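Long-range contacts in putative carbohydrate-active enzyme (Uncultured organism, PDB 5WH8), which probably hydrolyses O-glycosidic bonds of cellulose-like polysaccharides through its family 5 glycoside hydrolase module, a TIM barrel cut from a longer multi-modular protein: residues A[190-196]-A[222-226]; A[215-220]-A[253-257]. All coordinates share one frame; numbering follows the deposited sequence. Where two conformers were deposited one is given.

Interaction 1: residues A[190-196]-A[222-226]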
ATOM      1  N   ASP A 190       6.003  14.969  -0.953  1.00 12.31           N
ATOM      2  CA  ASP A 190       5.854  16.166  -1.811  1.00 11.25           C
ATOM      3  C   ASP A 190       4.725  16.013  -2.861  1.00 11.15           C
ATOM      4  O   ASP A 190       4.902  16.246  -4.066  1.00 11.95           O
ATOM      5  CB  ASP A 190       7.195  16.503  -2.484  1.00 11.74           C
ATOM      6  CG  ASP A 190       8.262  16.976  -1.487  1.00 14.39           C
ATOM      7  OD1 ASP A 190       7.940  17.329  -0.326  1.00 13.88           O
ATOM      8  OD2 ASP A 190       9.455  16.966  -1.854  1.00 13.70           O
ATOM      9  N   VAL A 191       3.551  15.646  -2.379  1.00 12.37           N
ATOM     10  CA  VAL A 191       2.385  15.538  -3.227  1.00 10.53           C
ATOM     11  C   VAL A 191       2.009  16.912  -3.793  1.00 10.16           C
ATOM     12  O   VAL A 191       1.467  16.980  -4.894  1.00 12.33           O
ATOM     13  CB  VAL A 191       1.187  14.891  -2.449  1.00 12.27           C
ATOM     14  CG1 VAL A 191       1.494  13.421  -2.175  1.00 14.16           C
ATOM     15  CG2 VAL A 191       0.895  15.615  -1.136  1.00 12.30           C
ATOM     16  N   ASP A 192       2.293  17.980  -3.042  1.00 12.12           N
ATOM     17  CA  ASP A 192       2.005  19.332  -3.517  1.00 11.69           C
ATOM     18  C   ASP A 192       2.868  19.717  -4.705  1.00 12.61           C
ATOM     19  O   ASP A 192       2.437  20.513  -5.549  1.00 14.20           O
ATOM     20  CB  ASP A 192       2.174  20.358  -2.395  1.00 10.64           C
ATOM     21  CG  ASP A 192       3.532  20.311  -1.722  1.00 15.29           C
ATOM     22  OD1 ASP A 192       4.035  19.216  -1.400  1.00 12.96           O
ATOM     23  OD2 ASP A 192       4.106  21.399  -1.474  1.00 14.73           O
ATOM     24  N   LEU A 193       4.078  19.167  -4.782  1.00 13.12           N
ATOM     25  CA  LEU A 193       4.942  19.431  -5.930  1.00 12.20           C
ATOM     26  C   LEU A 193       4.533  18.595  -7.139  1.00 13.77           C
ATOM     27  O   LEU A 193       4.587  19.066  -8.266  1.00 14.15           O
ATOM     28  CB  LEU A 193       6.402  19.170  -5.562  1.00 14.72           C
ATOM     29  CG  LEU A 193       6.928  19.982  -4.382  1.00 16.03           C
ATOM     30  CD1 LEU A 193       8.410  19.728  -4.145  1.00 16.16           C
ATOM     31  CD2 LEU A 193       6.637  21.464  -4.554  1.00 18.22           C
ATOM     32  N   ALA A 194       4.109  17.353  -6.916  1.00 10.84           N
ATOM     33  CA  ALA A 194       3.550  16.570  -7.998  1.00 10.10           C
ATOM     34  C   ALA A 194       2.326  17.266  -8.623  1.00 14.16           C
ATOM     35  O   ALA A 194       2.107  17.203  -9.841  1.00 14.35           O
ATOM     36  CB  ALA A 194       3.187  15.180  -7.497  1.00 11.44           C
ATOM     37  N   ALA A 195       1.552  17.930  -7.779  1.00 11.72           N
ATOM     38  CA  ALA A 195       0.322  18.607  -8.207  1.00 12.39           C
ATOM     39  C   ALA A 195       0.595  19.767  -9.159  1.00 16.43           C
ATOM     40  O   ALA A 195      -0.333  20.233  -9.831  1.00 17.62           O
ATOM     41  CB  ALA A 195      -0.430  19.109  -7.019  1.00 13.26           C
ATOM     42  N   GLN A 196       1.837  20.245  -9.205  1.00 16.07           N
ATOM     43  CA  GLN A 196       2.200  21.342 -10.121  1.00 16.36           C
ATOM     44  C   GLN A 196       2.372  20.851 -11.568  1.00 21.96           C
ATOM     45  O   GLN A 196       2.310  21.646 -12.508  1.00 20.36           O
ATOM     46  CB  GLN A 196       3.488  22.048  -9.665  1.00 17.02           C
ATOM     47  CG  GLN A 196       3.505  22.471  -8.200  1.00 19.29           C
ATOM     48  CD  GLN A 196       2.375  23.431  -7.830  1.00 29.86           C
ATOM     49  OE1 GLN A 196       2.132  24.424  -8.522  1.00 32.45           O
ATOM     50  NE2 GLN A 196       1.683  23.144  -6.729  1.00 22.38           N
ATOM     51  N   LYS A 222       0.494  20.407   3.076  1.00  9.61           N
ATOM     52  CA  LYS A 222       1.017  19.995   1.770  1.00  9.11           C
ATOM     53  C   LYS A 222       0.035  19.075   1.040  1.00 10.55           C
ATOM     54  O   LYS A 222      -0.227  19.226  -0.157  1.00 10.16           O
ATOM     55  CB  LYS A 222       2.368  19.273   1.929  1.00  9.99           C
ATOM     56  CG  LYS A 222       3.521  20.239   2.196  1.00 11.73           C
ATOM     57  CD  LYS A 222       4.752  19.587   2.845  1.00 11.96           C
ATOM     58  CE  LYS A 222       5.427  18.509   1.974  1.00 14.04           C
ATOM     59  NZ  LYS A 222       5.966  19.021   0.685  1.00 13.92           N
ATOM     60  N   ALA A 223      -0.519  18.118   1.775  1.00  9.90           N
ATOM     61  CA  ALA A 223      -1.484  17.201   1.179  1.00  9.74           C
ATOM     62  C   ALA A 223      -2.727  17.958   0.724  1.00 11.30           C
ATOM     63  O   ALA A 223      -3.290  17.667  -0.349  1.00 10.93           O
ATOM     64  CB  ALA A 223      -1.858  16.097   2.155  1.00 11.28           C
ATOM     65  N   GLN A 224      -3.162  18.946   1.517  1.00 10.97           N
ATOM     66  CA  GLN A 224      -4.359  19.712   1.142  1.00 10.86           C
ATOM     67  C   GLN A 224      -4.126  20.519  -0.136  1.00 10.96           C
ATOM     68  O   GLN A 224      -5.066  20.688  -0.932  1.00 11.07           O
ATOM     69  CB  GLN A 224      -4.814  20.647   2.274  1.00 10.65           C
ATOM     70  CG  GLN A 224      -6.204  21.244   2.047  1.00 11.89           C
ATOM     71  CD  GLN A 224      -7.258  20.179   2.074  1.00 14.64           C
ATOM     72  OE1 GLN A 224      -7.313  19.404   3.030  1.00 15.08           O
ATOM     73  NE2 GLN A 224      -8.077  20.100   1.023  1.00 13.08           N
ATOM     74  N   VAL A 225      -2.910  21.047  -0.334  1.00 10.14           N
ATOM     75  CA  VAL A 225      -2.577  21.703  -1.609  1.00  9.66           C
ATOM     76  C   VAL A 225      -2.802  20.729  -2.776  1.00 10.63           C
ATOM     77  O   VAL A 225      -3.431  21.074  -3.771  1.00 10.17           O
ATOM     78  CB  VAL A 225      -1.112  22.251  -1.645  1.00 10.02           C
ATOM     79  CG1 VAL A 225      -0.753  22.757  -3.061  1.00 13.68           C
ATOM     80  CG2 VAL A 225      -0.918  23.351  -0.599  1.00 13.11           C
ATOM     81  N   ALA A 226      -2.308  19.497  -2.648  1.00 11.54           N
ATOM     82  CA  ALA A 226      -2.495  18.504  -3.704  1.00 11.61           C
ATOM     83  C   ALA A 226      -3.955  18.166  -3.961  1.00 10.97           C
ATOM     84  O   ALA A 226      -4.381  18.046  -5.111  1.00 11.17           O
ATOM     85  CB  ALA A 226      -1.721  17.217  -3.370  1.00 11.69           C
TER
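The carboxylates of Asp-190 and Asp-192 are the flat groups here, and each gives its OD1 to the ammonium of Lys-222, which is tilted out of the plane of both. OD1 of Asp-192 receives NZ of Lys-222 on its syn side at 2.8 Å, the nitrogen lying 19° out of the carboxylate plane. On Asp-190 the same ammonium meets OD1 from the anti side, again at 2.8 Å from NZ, but 32° off the plane. Neither carboxylate is gripped by both oxygens: one oxygen from each acid bonds the lysine, and OD2 of Asp-190 turns to the hydroxyl of Thr-186. Two negative charges around one ammonium should favour its protonated form.

Lys-222 reaches this site through a chain bent at its last two torsions, which curls NZ back toward the other helix; its CG passes 3.9 Å from OD2 of Asp-192. The Asp-192 side chain, with CG placed between the backbone N and the carbonyl carbon (chi1 55°), crosses the lysine obliquely, and its CB touches CG1 of Val-225 at 3.8 Å; Asp-190 instead runs beside the lysine, pointing the same way.

Beneath the charges the packing is apolar and close. CG2 of Val-191 lies 3.7 Å from CA of Ala-223 and 3.8 Å from CB of Ala-226, and the small side chain of Ala-226 lets CB come to 3.5 Å from O of Val-191. Farther along, CB of Ala-195 rests against CA of Ala-226. The amide of Gln-196 folds back onto its own segment, NE2 donating to O of Asp-192.

The contact joins the short helix 191-194, which follows barrel strand 180-182, to helix 217-228, which follows strand 204-211. Val-191 and Ala-223 both reach inward to Leu-233 on strand 233-239, and Ala-223 also touches Leu-208 on strand 204-211.

Interaction 2: residues A[215-220]-A[253-257]. With EDO (1,2-ethanediol), chain N.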
ATOM      1  N   HIS A 215       5.572  13.654  11.650  1.00  9.76           N
ATOM      2  CA  HIS A 215       4.873  14.533  10.697  1.00 14.82           C
ATOM      3  C   HIS A 215       3.556  15.007  11.280  1.00 14.31           C
ATOM      4  O   HIS A 215       2.793  14.230  11.823  1.00 13.17           O
ATOM      5  CB  HIS A 215       4.633  13.807   9.372  1.00 12.11           C
ATOM      6  CG  HIS A 215       5.859  13.152   8.837  1.00 10.56           C
ATOM      7  ND1 HIS A 215       6.032  11.786   8.814  1.00 10.39           N
ATOM      8  CD2 HIS A 215       7.000  13.682   8.345  1.00 13.72           C
ATOM      9  CE1 HIS A 215       7.224  11.502   8.327  1.00 14.87           C
ATOM     10  NE2 HIS A 215       7.829  12.636   8.024  1.00 14.66           N
ATOM     11  N   THR A 216       3.297  16.300  11.167  1.00 11.73           N
ATOM     12  CA  THR A 216       2.098  16.876  11.748  1.00 12.55           C
ATOM     13  C   THR A 216       1.453  17.859  10.742  1.00 11.94           C
ATOM     14  O   THR A 216       1.309  17.519   9.571  1.00 11.84           O
ATOM     15  CB  THR A 216       2.422  17.509  13.121  1.00 17.91           C
ATOM     16  OG1 THR A 216       1.244  18.093  13.680  1.00 32.17           O
ATOM     17  CG2 THR A 216       3.512  18.532  13.016  1.00 10.49           C
ATOM     18  N   GLN A 217       1.068  19.050  11.201  0.62 12.07           N
ATOM     19  CA  GLN A 217       0.293  19.976  10.366  0.62 11.61           C
ATOM     20  C   GLN A 217       0.917  20.282   9.012  0.62 10.88           C
ATOM     21  O   GLN A 217       0.213  20.330   8.001  0.62 10.34           O
ATOM     22  CB  GLN A 217       0.073  21.310  11.078  0.62 12.65           C
ATOM     23  CG  GLN A 217      -0.797  22.280  10.237  0.62  8.41           C
ATOM     24  CD  GLN A 217      -0.897  23.664  10.838  0.62 10.21           C
ATOM     25  OE1 GLN A 217      -0.966  23.820  12.057  0.62 13.39           O
ATOM     26  NE2 GLN A 217      -0.878  24.691   9.973  0.62 11.34           N
ATOM     27  N   TYR A 218       2.216  20.550   8.995  1.00 12.31           N
ATOM     28  CA  TYR A 218       2.903  20.929   7.746  1.00 11.29           C
ATOM     29  C   TYR A 218       2.617  19.928   6.623  1.00 12.19           C
ATOM     30  O   TYR A 218       2.337  20.311   5.473  1.00 11.75           O
ATOM     31  CB  TYR A 218       4.420  21.041   7.967  1.00 14.11           C
ATOM     32  CG  TYR A 218       5.306  21.395   6.757  1.00 22.10           C
ATOM     33  CD1 TYR A 218       4.846  22.169   5.685  1.00 18.22           C
ATOM     34  CD2 TYR A 218       6.626  20.956   6.705  1.00 31.38           C
ATOM     35  CE1 TYR A 218       5.695  22.494   4.610  1.00 17.70           C
ATOM     36  CE2 TYR A 218       7.461  21.264   5.642  1.00 41.30           C
ATOM     37  CZ  TYR A 218       6.998  22.030   4.602  1.00 27.51           C
ATOM     38  OH  TYR A 218       7.864  22.317   3.563  1.00 24.27           O
ATOM     39  N   LEU A 219       2.687  18.635   6.940  1.00 11.65           N
ATOM     40  CA  LEU A 219       2.438  17.628   5.922  1.00  9.49           C
ATOM     41  C   LEU A 219       0.961  17.546   5.529  1.00 10.42           C
ATOM     42  O   LEU A 219       0.659  17.326   4.360  1.00 10.74           O
ATOM     43  CB  LEU A 219       2.956  16.250   6.389  1.00  9.92           C
ATOM     44  CG  LEU A 219       2.963  15.168   5.296  1.00 10.11           C
ATOM     45  CD1 LEU A 219       3.729  15.592   4.030  1.00 12.12           C
ATOM     46  CD2 LEU A 219       3.543  13.867   5.893  1.00 10.49           C
ATOM     47  N   ARG A 220       0.043  17.704   6.490  1.00 11.07           N
ATOM     48  CA  ARG A 220      -1.388  17.774   6.161  1.00 10.68           C
ATOM     49  C   ARG A 220      -1.672  18.961   5.240  1.00 11.96           C
ATOM     50  O   ARG A 220      -2.469  18.854   4.307  1.00 10.90           O
ATOM     51  CB  ARG A 220      -2.253  17.854   7.433  1.00 11.56           C
ATOM     52  CG  ARG A 220      -2.290  16.521   8.208  1.00 12.22           C
ATOM     53  CD  ARG A 220      -3.279  16.518   9.353  1.00 11.85           C
ATOM     54  NE  ARG A 220      -2.866  17.366  10.472  1.00 12.20           N
ATOM     55  CZ  ARG A 220      -2.133  16.957  11.512  1.00 12.26           C
ATOM     56  NH1 ARG A 220      -1.670  15.709  11.573  1.00 11.89           N
ATOM     57  NH2 ARG A 220      -1.828  17.798  12.494  1.00 15.52           N
ATOM     58  N   GLU A 253      -1.548  12.204  18.141  1.00 12.17           N
ATOM     59  CA  GLU A 253      -1.284  12.781  16.826  1.00 11.47           C
ATOM     60  C   GLU A 253      -1.824  11.833  15.741  1.00 10.37           C
ATOM     61  O   GLU A 253      -2.369  12.283  14.719  1.00 12.05           O
ATOM     62  CB  GLU A 253       0.214  13.077  16.615  1.00 13.94           C
ATOM     63  CG  GLU A 253       0.553  13.733  15.257  1.00 14.92           C
ATOM     64  CD  GLU A 253      -0.002  15.149  15.109  1.00 19.41           C
ATOM     65  OE1 GLU A 253      -0.172  15.849  16.143  1.00 18.02           O
ATOM     66  OE2 GLU A 253      -0.250  15.564  13.955  1.00 16.71           O
ATOM     67  N   CYS A 254      -1.713  10.523  15.948  1.00 10.66           N
ATOM     68  CA  CYS A 254      -2.287   9.599  14.969  1.00 10.27           C
ATOM     69  C   CYS A 254      -3.811   9.757  14.911  1.00 11.19           C
ATOM     70  O   CYS A 254      -4.393   9.656  13.841  1.00 10.85           O
ATOM     71  CB  CYS A 254      -1.900   8.150  15.268  1.00 10.02           C
ATOM     72  SG  CYS A 254      -2.065   7.062  13.824  1.00 12.84           S
ATOM     73  N   ASN A 255      -4.453  10.010  16.052  1.00 10.29           N
ATOM     74  CA  ASN A 255      -5.910  10.251  16.033  1.00 10.69           C
ATOM     75  C   ASN A 255      -6.256  11.479  15.179  1.00 11.07           C
ATOM     76  O   ASN A 255      -7.224  11.467  14.422  1.00 12.20           O
ATOM     77  CB  ASN A 255      -6.453  10.419  17.455  1.00 11.81           C
ATOM     78  CG  ASN A 255      -6.618   9.092  18.197  1.00 11.20           C
ATOM     79  OD1 ASN A 255      -6.669   8.024  17.594  1.00 14.76           O
ATOM     80  ND2 ASN A 255      -6.750   9.167  19.523  1.00 16.07           N
ATOM     81  N   THR A 256      -5.452  12.529  15.285  1.00 12.02           N
ATOM     82  CA  THR A 256      -5.627  13.710  14.438  1.00 10.27           C
ATOM     83  C   THR A 256      -5.526  13.357  12.959  1.00 10.59           C
ATOM     84  O   THR A 256      -6.395  13.742  12.173  1.00 12.50           O
ATOM     85  CB  THR A 256      -4.599  14.804  14.792  1.00 12.01           C
ATOM     86  OG1 THR A 256      -4.798  15.200  16.157  1.00 13.82           O
ATOM     87  CG2 THR A 256      -4.718  16.025  13.895  1.00 12.60           C
ATOM     88  N   TRP A 257      -4.490  12.603  12.589  1.00  8.78           N
ATOM     89  CA  TRP A 257      -4.346  12.119  11.233  1.00  8.37           C
ATOM     90  C   TRP A 257      -5.535  11.252  10.809  1.00  9.33           C
ATOM     91  O   TRP A 257      -5.975  11.352   9.666  1.00 10.14           O
ATOM     92  CB  TRP A 257      -3.060  11.316  11.081  1.00  8.20           C
ATOM     93  CG  TRP A 257      -1.823  12.126  10.795  1.00  9.10           C
ATOM     94  CD1 TRP A 257      -0.817  12.448  11.673  1.00  8.71           C
ATOM     95  CD2 TRP A 257      -1.416  12.661   9.523  1.00  9.17           C
ATOM     96  NE1 TRP A 257       0.170  13.141  11.029  1.00 10.53           N
ATOM     97  CE2 TRP A 257      -0.171  13.298   9.715  1.00  9.41           C
ATOM     98  CE3 TRP A 257      -1.976  12.660   8.247  1.00 10.19           C
ATOM     99  CZ2 TRP A 257       0.510  13.934   8.676  1.00  9.68           C
ATOM    100  CZ3 TRP A 257      -1.301  13.293   7.223  1.00 10.09           C
ATOM    101  CH2 TRP A 257      -0.068  13.915   7.441  1.00  9.67           C
TER
HETATM  102  C1  EDO N 413       6.364  18.013   8.823  1.00 35.43           C
HETATM  103  O1  EDO N 413       4.992  17.780   9.218  1.00 24.34           O
HETATM  104  C2  EDO N 413       6.819  17.199   7.612  1.00 20.68           C
HETATM  105  O2  EDO N 413       6.718  17.934   6.387  1.00 40.35           O
HETATM  106  O   HOH W   1      -0.903  18.344  15.591  1.00 33.94           O
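Arg-220 and Glu-253 supply the ionic part of this contact. The guanidinium approaches end-on, NH1 and NH2 both directed at OE2 of Glu-253, with NH1 to OE2 at 2.8 Å and NH2 to OE2 at 3.1 Å. Guanidinium and carboxylate are nearly coplanar, 25° apart, and the NH2 bond uses the syn lone pair of OE2. A water donates to OE1 of Glu-253 and to OG1 of Thr-216, tying the acid to the start of helix 217-228.

Aromatic contacts involve the same arginine. CG of Arg-220 sits over the six-membered ring of Trp-257, 3.6 Å from its centroid, in a CH-pi contact; the bend at chi3 (-71°) then carries the guanidinium over the five-membered ring as a cation-pi partner. The guanidinium stands steeply on the indole, 75° between planes, and CG2 of Thr-256 covers one of its own faces at 3.6 Å from CZ.

A hydrogen bond fixes the indole edge: NE1 of Trp-257 donates to O of His-215 at 2.9 Å, nearly straight, although the nitrogen lies above the carbonyl plane. At the other end of the ring, CH2 meets CG of Leu-219 at 3.9 Å. An ethanediol, probably from crystallisation, accepts from N of Thr-216.

Helices 217-228 and 251-263, neighbours on the outside of the barrel, are thus joined near their N-terminal ends. Phe-210 of strand 204-211 stacks on Trp-257, Trp-260 meets it edge-to-face, and Leu-219 packs on Leu-208 and Phe-210.

Overall arrangement
Helix 217-228 takes part in both contacts, meeting the short helix 191-194 in interaction 1 and helix 251-263 in interaction 2, so three consecutive elements of the outer layer of the TIM barrel are joined through it. The contact centres lie about 15 Å apart, and each is partly buried, about 19 Å from the centre of the chain. Both pair charge with apolar packing, but differently. In interaction 1 one lysine is shared by two acids above small aliphatic side chains, whereas interaction 2 pairs one arginine with one acid and lays that arginine across a buried indole, which strand 204-211 also supports from within.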